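Long-range contact in ORF48 (Lactococcus phage TP901-1, PDB 3UH8), which is probably a structural component of the phage baseplate, the host-adhesion device at the tip of the tail: residues I19-H24 against Y119-K123. Sequence-based numbering, arbitrary orientation.
Sequences IVKLRH and YIVEK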
ATOM      1  N   ILE A  19      -2.517   4.805  12.780  1.00 33.27           N
ATOM      2  CA  ILE A  19      -2.255   3.395  13.067  1.00 32.55           C
ATOM      3  C   ILE A  19      -3.315   2.457  12.479  1.00 35.03           C
ATOM      4  O   ILE A  19      -4.455   2.434  12.947  1.00 34.33           O
ATOM      5  CB  ILE A  19      -1.905   3.134  14.563  1.00 35.67           C
ATOM      6  CG1 ILE A  19      -0.697   4.011  14.994  1.00 36.22           C
ATOM      7  CG2 ILE A  19      -1.625   1.641  14.812  1.00 36.15           C
ATOM      8  CD1 ILE A  19      -0.384   4.064  16.487  1.00 43.66           C
ATOM      9  N   VAL A  20      -2.922   1.698  11.438  1.00 30.93           N
ATOM     10  CA  VAL A  20      -3.777   0.726  10.752  1.00 30.38           C
ATOM     11  C   VAL A  20      -3.758  -0.576  11.549  1.00 33.19           C
ATOM     12  O   VAL A  20      -2.699  -1.188  11.693  1.00 32.53           O
ATOM     13  CB  VAL A  20      -3.365   0.519   9.265  1.00 34.30           C
ATOM     14  CG1 VAL A  20      -4.136  -0.634   8.620  1.00 33.99           C
ATOM     15  CG2 VAL A  20      -3.551   1.799   8.459  1.00 34.12           C
ATOM     16  N   LYS A  21      -4.925  -0.988  12.070  1.00 29.48           N
ATOM     17  CA  LYS A  21      -5.066  -2.216  12.853  1.00 29.17           C
ATOM     18  C   LYS A  21      -5.996  -3.207  12.161  1.00 32.20           C
ATOM     19  O   LYS A  21      -7.221  -3.055  12.208  1.00 32.06           O
ATOM     20  CB  LYS A  21      -5.514  -1.917  14.294  1.00 31.83           C
ATOM     21  CG  LYS A  21      -4.471  -1.168  15.107  1.00 46.79           C
ATOM     22  CD  LYS A  21      -4.933  -0.899  16.522  1.00 56.89           C
ATOM     23  CE  LYS A  21      -3.834  -0.277  17.344  1.00 68.98           C
ATOM     24  NZ  LYS A  21      -4.274  -0.012  18.736  1.00 79.66           N
ATOM     25  N   LEU A  22      -5.404  -4.204  11.491  1.00 27.80           N
ATOM     26  CA  LEU A  22      -6.146  -5.232  10.759  1.00 27.38           C
ATOM     27  C   LEU A  22      -6.424  -6.466  11.626  1.00 31.58           C
ATOM     28  O   LEU A  22      -5.785  -6.649  12.664  1.00 30.43           O
ATOM     29  CB  LEU A  22      -5.419  -5.619   9.452  1.00 27.19           C
ATOM     30  CG  LEU A  22      -5.085  -4.499   8.446  1.00 31.49           C
ATOM     31  CD1 LEU A  22      -4.324  -5.048   7.257  1.00 31.50           C
ATOM     32  CD2 LEU A  22      -6.333  -3.788   7.950  1.00 33.81           C
ATOM     33  N   ARG A  23      -7.401  -7.291  11.211  1.00 29.37           N
ATOM     34  CA  ARG A  23      -7.789  -8.513  11.915  1.00 29.83           C
ATOM     35  C   ARG A  23      -7.435  -9.733  11.088  1.00 34.37           C
ATOM     36  O   ARG A  23      -7.824  -9.836   9.924  1.00 33.68           O
ATOM     37  CB  ARG A  23      -9.274  -8.499  12.297  1.00 30.88           C
ATOM     38  CG  ARG A  23      -9.587  -7.550  13.450  1.00 43.50           C
ATOM     39  CD  ARG A  23     -11.062  -7.210  13.524  1.00 57.35           C
ATOM     40  NE  ARG A  23     -11.526  -6.558  12.300  1.00 68.58           N
ATOM     41  CZ  ARG A  23     -12.420  -5.575  12.261  1.00 84.83           C
ATOM     42  NH1 ARG A  23     -12.958  -5.109  13.379  1.00 73.36           N
ATOM     43  NH2 ARG A  23     -12.774  -5.045  11.098  1.00 72.52           N
ATOM     44  N   HIS A  24      -6.672 -10.641  11.701  1.00 32.11           N
ATOM     45  CA  HIS A  24      -6.137 -11.867  11.114  1.00 32.56           C
ATOM     46  C   HIS A  24      -7.127 -12.822  10.414  1.00 37.53           C
ATOM     47  O   HIS A  24      -6.936 -13.125   9.233  1.00 37.11           O
ATOM     48  CB  HIS A  24      -5.243 -12.588  12.138  1.00 33.39           C
ATOM     49  CG  HIS A  24      -5.011 -14.032  11.838  1.00 36.88           C
ATOM     50  ND1 HIS A  24      -4.208 -14.428  10.788  1.00 38.77           N
ATOM     51  CD2 HIS A  24      -5.518 -15.130  12.443  1.00 38.45           C
ATOM     52  CE1 HIS A  24      -4.239 -15.748  10.797  1.00 38.02           C
ATOM     53  NE2 HIS A  24      -5.014 -16.215  11.778  1.00 38.44           N
ATOM     54  N   TYR A 119       1.919  -1.349   9.490  1.00 24.44           N
ATOM     55  CA  TYR A 119       0.541  -1.668   9.839  1.00 24.13           C
ATOM     56  C   TYR A 119       0.548  -2.850  10.800  1.00 29.59           C
ATOM     57  O   TYR A 119       1.479  -3.661  10.775  1.00 29.50           O
ATOM     58  CB  TYR A 119      -0.352  -1.891   8.600  1.00 24.55           C
ATOM     59  CG  TYR A 119      -0.101  -3.166   7.823  1.00 24.89           C
ATOM     60  CD1 TYR A 119      -0.824  -4.323   8.090  1.00 26.70           C
ATOM     61  CD2 TYR A 119       0.800  -3.190   6.761  1.00 25.09           C
ATOM     62  CE1 TYR A 119      -0.624  -5.491   7.352  1.00 26.86           C
ATOM     63  CE2 TYR A 119       1.006  -4.350   6.013  1.00 25.59           C
ATOM     64  CZ  TYR A 119       0.289  -5.498   6.312  1.00 31.41           C
ATOM     65  OH  TYR A 119       0.498  -6.649   5.598  1.00 31.00           O
ATOM     66  N   ILE A 120      -0.462  -2.935  11.667  1.00 27.29           N
ATOM     67  CA  ILE A 120      -0.539  -4.010  12.653  1.00 27.58           C
ATOM     68  C   ILE A 120      -1.654  -5.008  12.380  1.00 31.93           C
ATOM     69  O   ILE A 120      -2.804  -4.611  12.204  1.00 31.43           O
ATOM     70  CB  ILE A 120      -0.458  -3.501  14.138  1.00 30.98           C
ATOM     71  CG1 ILE A 120      -1.131  -4.459  15.147  1.00 31.53           C
ATOM     72  CG2 ILE A 120      -0.973  -2.073  14.309  1.00 31.86           C
ATOM     73  CD1 ILE A 120      -0.311  -4.777  16.350  1.00 39.91           C
ATOM     74  N   VAL A 121      -1.308  -6.303  12.336  1.00 29.08           N
ATOM     75  CA  VAL A 121      -2.301  -7.355  12.189  1.00 28.99           C
ATOM     76  C   VAL A 121      -2.541  -7.893  13.593  1.00 33.20           C
ATOM     77  O   VAL A 121      -1.609  -8.356  14.252  1.00 32.91           O
ATOM     78  CB  VAL A 121      -1.957  -8.480  11.182  1.00 33.00           C
ATOM     79  CG1 VAL A 121      -3.098  -9.494  11.104  1.00 32.76           C
ATOM     80  CG2 VAL A 121      -1.665  -7.918   9.795  1.00 32.89           C
ATOM     81  N   GLU A 122      -3.780  -7.762  14.062  1.00 30.13           N
ATOM     82  CA  GLU A 122      -4.198  -8.215  15.384  1.00 30.22           C
ATOM     83  C   GLU A 122      -5.003  -9.500  15.286  1.00 34.53           C
ATOM     84  O   GLU A 122      -5.512  -9.845  14.218  1.00 33.99           O
ATOM     85  CB  GLU A 122      -5.013  -7.124  16.095  1.00 31.70           C
ATOM     86  CG  GLU A 122      -4.154  -5.999  16.646  1.00 43.57           C
ATOM     87  CD  GLU A 122      -4.867  -4.828  17.294  1.00 66.82           C
ATOM     88  OE1 GLU A 122      -6.119  -4.789  17.276  1.00 65.27           O
ATOM     89  OE2 GLU A 122      -4.162  -3.937  17.819  1.00 61.01           O
ATOM     90  N   LYS A 123      -5.105 -10.214  16.415  1.00 31.43           N
ATOM     91  CA  LYS A 123      -5.851 -11.459  16.541  1.00 67.32           C
ATOM     92  C   LYS A 123      -6.478 -11.522  17.934  1.00101.53           C
ATOM     93  O   LYS A 123      -5.793 -11.310  18.933  1.00 63.46           O
ATOM     94  CB  LYS A 123      -4.930 -12.663  16.298  1.00 69.94           C
ATOM     95  CG  LYS A 123      -5.666 -13.987  16.291  1.00 85.63           C
ATOM     96  CD  LYS A 123      -4.708 -15.150  16.305  1.00 96.73           C
ATOM     97  CE  LYS A 123      -5.424 -16.478  16.357  1.00109.51           C
ATOM     98  NZ  LYS A 123      -6.166 -16.780  15.106  1.00119.57           N
TER
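K21, L22 and R23 pair in parallel with I120, V121 and E122, the short strand 21-23 running at 32° to residues 119-122, the end of the last strand of this immunoglobulin-like domain. It resembles the parallel pairing of a short N-terminal strand with the last strand in V-type immunoglobulin domains. The backbone ladder has four rungs: V20 O accepts I120 N, L22 gives its N to I120 O and takes E122 N on its own O at 2.7 Å, and H24 N closes the row on E122 O.

On the buried face, L22 carries the side-chain packing. Its CD1 lies 3.7 Å from both CD1 and CE1 of Y119, approaching the ring at a slant. With Y119 CG between its own backbone N and carbonyl carbon (chi1 71°), the ring is placed beside L22 CD1, and Y119 CB packs on V20 CB at 3.9 Å. The Y119 side chain also touches F52 and L54 of strand 49-54, next but one in the sheet, while its hydroxyl is hydrogen-bonded to A87 O, so this side belongs to the domain core.

The other face, with K21, I120 and E122, is more open. The extended K21 chain runs alongside I120, CG to CG2 3.7 Å, then passes the E122 carboxylate with CD 3.4 Å from OE2. The ammonium NZ stays 4.0 Å from that oxygen, too far for a salt bridge but close enough for some electrostatic attraction. R23 instead turns to D26 in a salt bridge.

At the end of the ladder, K123 is poorly ordered and its position uncertain; as modelled, chi4 68° puts its NZ at the H24 ring edge, 3.2 Å from H24 CD2.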